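Local coordinates for sensor protein (Shewanella oneidensis, PDB 3LIC) that is a putative membrane-bound sensor histidine kinase whose extracellular PDC-fold domain probably detects an external signal and passes it across the membrane, at residues L14-Q26 with A244-V258. Residues are numbered along the deposited sequence; the frame is centred on the assembly and turned at random. Where two conformers were deposited one is given.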
loop_
_atom_site.group_PDB
_atom_site.type_symbol
_atom_site.label_atom_id
_atom_site.label_comp_id
_atom_site.label_asym_id
_atom_site.label_seq_id
_atom_site.Cartn_x
_atom_site.Cartn_y
_atom_site.Cartn_z
ATOM N N LEU A 14 -18.101 14.414 -6.217
ATOM C CA LEU A 14 -16.723 14.092 -5.840
ATOM C C LEU A 14 -16.711 13.492 -4.445
ATOM O O LEU A 14 -15.914 12.576 -4.222
ATOM C CB LEU A 14 -15.753 15.292 -5.928
ATOM C CG LEU A 14 -15.321 15.726 -7.328
ATOM C CD1 LEU A 14 -14.673 17.114 -7.266
ATOM C CD2 LEU A 14 -14.369 14.740 -8.097
ATOM N N ALA A 15 -17.575 13.983 -3.533
ATOM C CA ALA A 15 -17.607 13.473 -2.135
ATOM C C ALA A 15 -18.068 12.030 -2.153
ATOM O O ALA A 15 -17.610 11.217 -1.341
ATOM C CB ALA A 15 -18.557 14.276 -1.230
ATOM N N GLN A 16 -19.000 11.718 -3.052
ATOM C CA GLN A 16 -19.471 10.375 -3.104
ATOM C C GLN A 16 -18.342 9.472 -3.619
ATOM O O GLN A 16 -18.155 8.370 -3.111
ATOM C CB GLN A 16 -20.706 10.238 -3.967
ATOM C CG GLN A 16 -22.004 10.356 -3.151
ATOM C CD GLN A 16 -23.178 9.870 -3.947
ATOM O OE1 GLN A 16 -23.741 8.795 -3.670
ATOM N NE2 GLN A 16 -23.524 10.618 -4.977
ATOM N N GLU A 17 -17.602 9.935 -4.619
ATOM C CA GLU A 17 -16.568 9.113 -5.191
ATOM C C GLU A 17 -15.461 8.820 -4.233
ATOM O O GLU A 17 -14.997 7.700 -4.190
ATOM C CB GLU A 17 -15.964 9.796 -6.392
ATOM C CG GLU A 17 -16.839 9.655 -7.561
ATOM C CD GLU A 17 -16.367 10.480 -8.705
ATOM O OE1 GLU A 17 -15.144 10.614 -8.876
ATOM O OE2 GLU A 17 -17.223 11.012 -9.445
ATOM N N SER A 18 -14.995 9.829 -3.499
ATOM C CA SER A 18 -13.865 9.672 -2.619
ATOM C C SER A 18 -14.297 8.787 -1.419
ATOM O O SER A 18 -13.559 7.938 -0.945
ATOM C CB SER A 18 -13.368 11.037 -2.175
ATOM O OG SER A 18 -14.348 11.593 -1.326
ATOM N N SER A 19 -15.517 8.978 -0.947
ATOM C CA SER A 19 -16.069 8.139 0.106
ATOM C C SER A 19 -16.181 6.655 -0.288
ATOM O O SER A 19 -15.809 5.800 0.488
ATOM C CB SER A 19 -17.458 8.636 0.438
ATOM O OG SER A 19 -18.005 7.808 1.423
ATOM N N HIS A 20 -16.746 6.358 -1.466
ATOM C CA HIS A 20 -16.788 4.982 -2.013
ATOM C C HIS A 20 -15.367 4.375 -2.213
ATOM O O HIS A 20 -15.123 3.209 -1.891
ATOM C CB HIS A 20 -17.570 4.920 -3.339
ATOM C CG HIS A 20 -19.065 5.105 -3.180
ATOM N ND1 HIS A 20 -19.628 6.212 -2.564
ATOM C CD2 HIS A 20 -20.113 4.339 -3.583
ATOM C CE1 HIS A 20 -20.947 6.116 -2.588
ATOM N NE2 HIS A 20 -21.267 4.988 -3.197
ATOM N N SER A 21 -14.463 5.166 -2.770
ATOM C CA SER A 21 -13.089 4.761 -2.977
ATOM C C SER A 21 -12.275 4.572 -1.690
ATOM O O SER A 21 -11.413 3.687 -1.644
ATOM C CB SER A 21 -12.392 5.773 -3.843
ATOM O OG SER A 21 -12.739 5.452 -5.154
ATOM N N ALA A 22 -12.519 5.400 -0.676
ATOM C CA ALA A 22 -11.855 5.197 0.623
ATOM C C ALA A 22 -12.342 3.857 1.172
ATOM O O ALA A 22 -11.669 3.143 1.881
ATOM C CB ALA A 22 -12.217 6.378 1.641
ATOM N N SER A 23 -13.574 3.558 0.870
ATOM C CA SER A 23 -14.200 2.350 1.296
ATOM C C SER A 23 -13.589 1.090 0.676
ATOM O O SER A 23 -13.322 0.109 1.373
ATOM C CB SER A 23 -15.662 2.422 0.841
ATOM O OG SER A 23 -16.476 1.921 1.820
ATOM N N ARG A 24 -13.498 1.069 -0.634
ATOM C CA ARG A 24 -12.821 0.006 -1.375
ATOM C C ARG A 24 -11.433 -0.207 -0.796
ATOM O O ARG A 24 -10.992 -1.325 -0.561
ATOM C CB ARG A 24 -12.679 0.401 -2.854
ATOM C CG ARG A 24 -14.016 0.867 -3.484
ATOM C CD ARG A 24 -14.101 0.772 -5.021
ATOM N NE ARG A 24 -15.505 0.939 -5.360
ATOM C CZ ARG A 24 -16.059 2.030 -5.882
ATOM N NH1 ARG A 24 -15.319 3.068 -6.236
ATOM N NH2 ARG A 24 -17.369 2.046 -6.077
ATOM N N LEU A 25 -10.725 0.902 -0.586
ATOM C CA LEU A 25 -9.362 0.823 -0.144
ATOM C C LEU A 25 -9.375 0.232 1.266
ATOM O O LEU A 25 -8.561 -0.601 1.557
ATOM C CB LEU A 25 -8.623 2.184 -0.204
ATOM C CG LEU A 25 -7.234 2.239 0.474
ATOM C CD1 LEU A 25 -6.188 1.392 -0.166
ATOM C CD2 LEU A 25 -6.745 3.686 0.567
ATOM N N GLN A 26 -10.315 0.634 2.129
ATOM C CA GLN A 26 -10.402 0.038 3.462
ATOM C C GLN A 26 -10.543 -1.495 3.483
ATOM O O GLN A 26 -9.832 -2.191 4.221
ATOM C CB GLN A 26 -11.601 0.630 4.230
ATOM C CG GLN A 26 -11.657 0.227 5.737
ATOM C CD GLN A 26 -13.024 0.512 6.350
ATOM O OE1 GLN A 26 -13.835 1.260 5.793
ATOM N NE2 GLN A 26 -13.296 -0.108 7.490
ATOM N N ALA A 244 -11.337 18.916 -5.634
ATOM C CA ALA A 244 -10.823 17.690 -4.967
ATOM C C ALA A 244 -11.674 17.364 -3.768
ATOM O O ALA A 244 -12.273 18.259 -3.131
ATOM C CB ALA A 244 -9.411 17.873 -4.528
ATOM N N SER A 245 -11.745 16.086 -3.465
ATOM C CA SER A 245 -12.457 15.635 -2.315
ATOM C C SER A 245 -11.588 14.622 -1.618
ATOM O O SER A 245 -11.088 13.693 -2.252
ATOM C CB SER A 245 -13.776 15.009 -2.736
ATOM O OG SER A 245 -14.476 14.552 -1.627
ATOM N N VAL A 246 -11.441 14.788 -0.304
ATOM C CA VAL A 246 -10.572 13.991 0.530
ATOM C C VAL A 246 -11.487 13.169 1.394
ATOM O O VAL A 246 -12.394 13.710 1.994
ATOM C CB VAL A 246 -9.772 14.914 1.486
ATOM C CG1 VAL A 246 -8.921 14.104 2.525
ATOM C CG2 VAL A 246 -8.934 15.910 0.704
ATOM N N ALA A 247 -11.242 11.857 1.486
ATOM C CA ALA A 247 -11.999 11.006 2.393
ATOM C C ALA A 247 -10.992 10.244 3.226
ATOM O O ALA A 247 -9.907 9.894 2.758
ATOM C CB ALA A 247 -12.868 10.049 1.639
ATOM N N GLU A 248 -11.371 9.979 4.468
ATOM C CA GLU A 248 -10.518 9.244 5.367
ATOM C C GLU A 248 -10.771 7.709 5.353
ATOM O O GLU A 248 -11.902 7.229 5.187
ATOM C CB GLU A 248 -10.677 9.812 6.763
ATOM C CG GLU A 248 -9.750 9.149 7.725
ATOM C CD GLU A 248 -9.419 10.039 8.889
ATOM O OE1 GLU A 248 -8.420 10.785 8.778
ATOM O OE2 GLU A 248 -10.167 9.992 9.892
ATOM N N VAL A 249 -9.700 6.935 5.455
ATOM C CA VAL A 249 -9.847 5.489 5.720
ATOM C C VAL A 249 -9.973 5.201 7.245
ATOM O O VAL A 249 -9.100 5.571 8.056
ATOM C CB VAL A 249 -8.678 4.754 5.142
ATOM C CG1 VAL A 249 -8.798 3.275 5.409
ATOM C CG2 VAL A 249 -8.577 5.034 3.677
ATOM N N ALA A 250 -11.055 4.543 7.641
ATOM C CA ALA A 250 -11.309 4.302 9.058
ATOM C C ALA A 250 -10.144 3.550 9.732
ATOM O O ALA A 250 -9.637 2.569 9.177
ATOM C CB ALA A 250 -12.581 3.538 9.183
ATOM N N LYS A 251 -9.689 4.020 10.895
ATOM C CA LYS A 251 -8.682 3.334 11.744
ATOM C C LYS A 251 -7.248 3.605 11.311
ATOM O O LYS A 251 -6.431 3.991 12.132
ATOM C CB LYS A 251 -8.835 1.809 11.768
ATOM C CG LYS A 251 -10.082 1.258 12.388
ATOM C CD LYS A 251 -9.732 -0.072 13.054
ATOM C CE LYS A 251 -11.004 -0.751 13.560
ATOM N NZ LYS A 251 -11.820 -1.024 12.348
ATOM N N LEU A 252 -6.947 3.346 10.029
ATOM C CA LEU A 252 -5.638 3.642 9.508
ATOM C C LEU A 252 -5.431 5.130 9.324
ATOM O O LEU A 252 -4.331 5.639 9.541
ATOM C CB LEU A 252 -5.437 2.894 8.172
ATOM C CG LEU A 252 -5.349 1.363 8.265
ATOM C CD1 LEU A 252 -5.732 0.812 6.927
ATOM C CD2 LEU A 252 -3.947 0.830 8.717
ATOM N N LYS A 253 -6.491 5.829 8.931
ATOM C CA LYS A 253 -6.459 7.281 8.786
ATOM C C LYS A 253 -5.622 7.628 7.589
ATOM O O LYS A 253 -5.121 8.741 7.460
ATOM C CB LYS A 253 -5.863 7.914 10.042
ATOM C CG LYS A 253 -6.842 7.859 11.180
ATOM C CD LYS A 253 -6.102 7.475 12.427
ATOM C CE LYS A 253 -6.925 7.892 13.619
ATOM N NZ LYS A 253 -7.343 9.293 13.285
ATOM N N TRP A 254 -5.429 6.660 6.704
ATOM C CA TRP A 254 -5.001 7.053 5.389
ATOM C C TRP A 254 -6.136 7.882 4.763
ATOM O O TRP A 254 -7.327 7.765 5.204
ATOM C CB TRP A 254 -4.704 5.837 4.529
ATOM C CG TRP A 254 -3.609 4.989 5.054
ATOM C CD1 TRP A 254 -3.036 5.028 6.316
ATOM C CD2 TRP A 254 -2.963 3.912 4.352
ATOM N NE1 TRP A 254 -2.066 4.054 6.406
ATOM C CE2 TRP A 254 -2.008 3.361 5.221
ATOM C CE3 TRP A 254 -3.076 3.403 3.058
ATOM C CZ2 TRP A 254 -1.209 2.295 4.856
ATOM C CZ3 TRP A 254 -2.278 2.352 2.695
ATOM C CH2 TRP A 254 -1.366 1.801 3.590
ATOM N N ARG A 255 -5.734 8.703 3.765
ATOM C CA ARG A 255 -6.632 9.507 2.929
ATOM C C ARG A 255 -6.709 9.097 1.440
ATOM O O ARG A 255 -5.706 8.787 0.795
ATOM C CB ARG A 255 -6.234 10.977 2.967
ATOM C CG ARG A 255 -6.980 11.832 4.021
ATOM C CD ARG A 255 -6.525 11.524 5.430
ATOM N NE ARG A 255 -5.066 11.496 5.594
ATOM C CZ ARG A 255 -4.291 12.566 5.738
ATOM N NH1 ARG A 255 -4.810 13.780 5.694
ATOM N NH2 ARG A 255 -2.974 12.408 5.900
ATOM N N VAL A 256 -7.902 9.186 0.874
ATOM C CA VAL A 256 -8.038 9.017 -0.537
ATOM C C VAL A 256 -8.448 10.362 -1.011
ATOM O O VAL A 256 -9.362 10.955 -0.436
ATOM C CB VAL A 256 -9.136 8.015 -0.851
ATOM C CG1 VAL A 256 -9.536 8.104 -2.321
ATOM C CG2 VAL A 256 -8.625 6.588 -0.497
ATOM N N VAL A 257 -7.757 10.866 -2.025
ATOM C CA VAL A 257 -8.123 12.136 -2.634
ATOM C C VAL A 257 -8.585 11.907 -4.074
ATOM O O VAL A 257 -7.849 11.336 -4.864
ATOM C CB VAL A 257 -6.909 13.080 -2.692
ATOM C CG1 VAL A 257 -7.317 14.465 -3.278
ATOM C CG2 VAL A 257 -6.254 13.200 -1.309
ATOM N N VAL A 258 -9.798 12.332 -4.399
ATOM C CA VAL A 258 -10.276 12.333 -5.799
ATOM C C VAL A 258 -10.287 13.786 -6.305
ATOM O O VAL A 258 -10.825 14.679 -5.666
ATOM C CB VAL A 258 -11.714 11.766 -5.911
ATOM C CG1 VAL A 258 -12.188 11.772 -7.390
ATOM C CG2 VAL A 258 -11.791 10.334 -5.289
#
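S18 and S245 make the one hydrogen bond between helix segment 14-26 and hairpin 244-258, with 3.0 Å from OG to OG. Either hydroxyl could donate. With chi1 at 179°, S245 OG points away from its own N, toward S18 OG; it also hydrogen-bonds Q231 NE2. Most of the rest is van der Waals packing. V258 CG2 presses tightly on S18 CA at 3.4 Å, and V258 CG1 meets L14 CD2 at 3.8 Å. Small residues bring helix and strand close: A22 CB rests on A247 CB at 3.7 Å, and A247 CB lies 3.4 Å from S18 O. L25 CD2 reaches V256 CG2 at 3.6 Å and V249 CG2 at 3.9 Å. V249 CG1 lies alongside Q26 CB at 4.0 Å. Replacing V249 by an alanine removes both methyls and would probably leave a gap beside L25 CD2 and Q26 CB. Q26 NE2 hydrogen-bonds E30 OE2. Segment 14-26 runs at 34° to strand 244-248 and 143° to strand 255-258, N to C. These adjacent antiparallel strands are flanked by strands 230-235 and 183-186. Helix 2-46 packs across one sheet face, as in PDC sensor domains; V246 and V257 point away from segment 14-26 and touch helix 218-226.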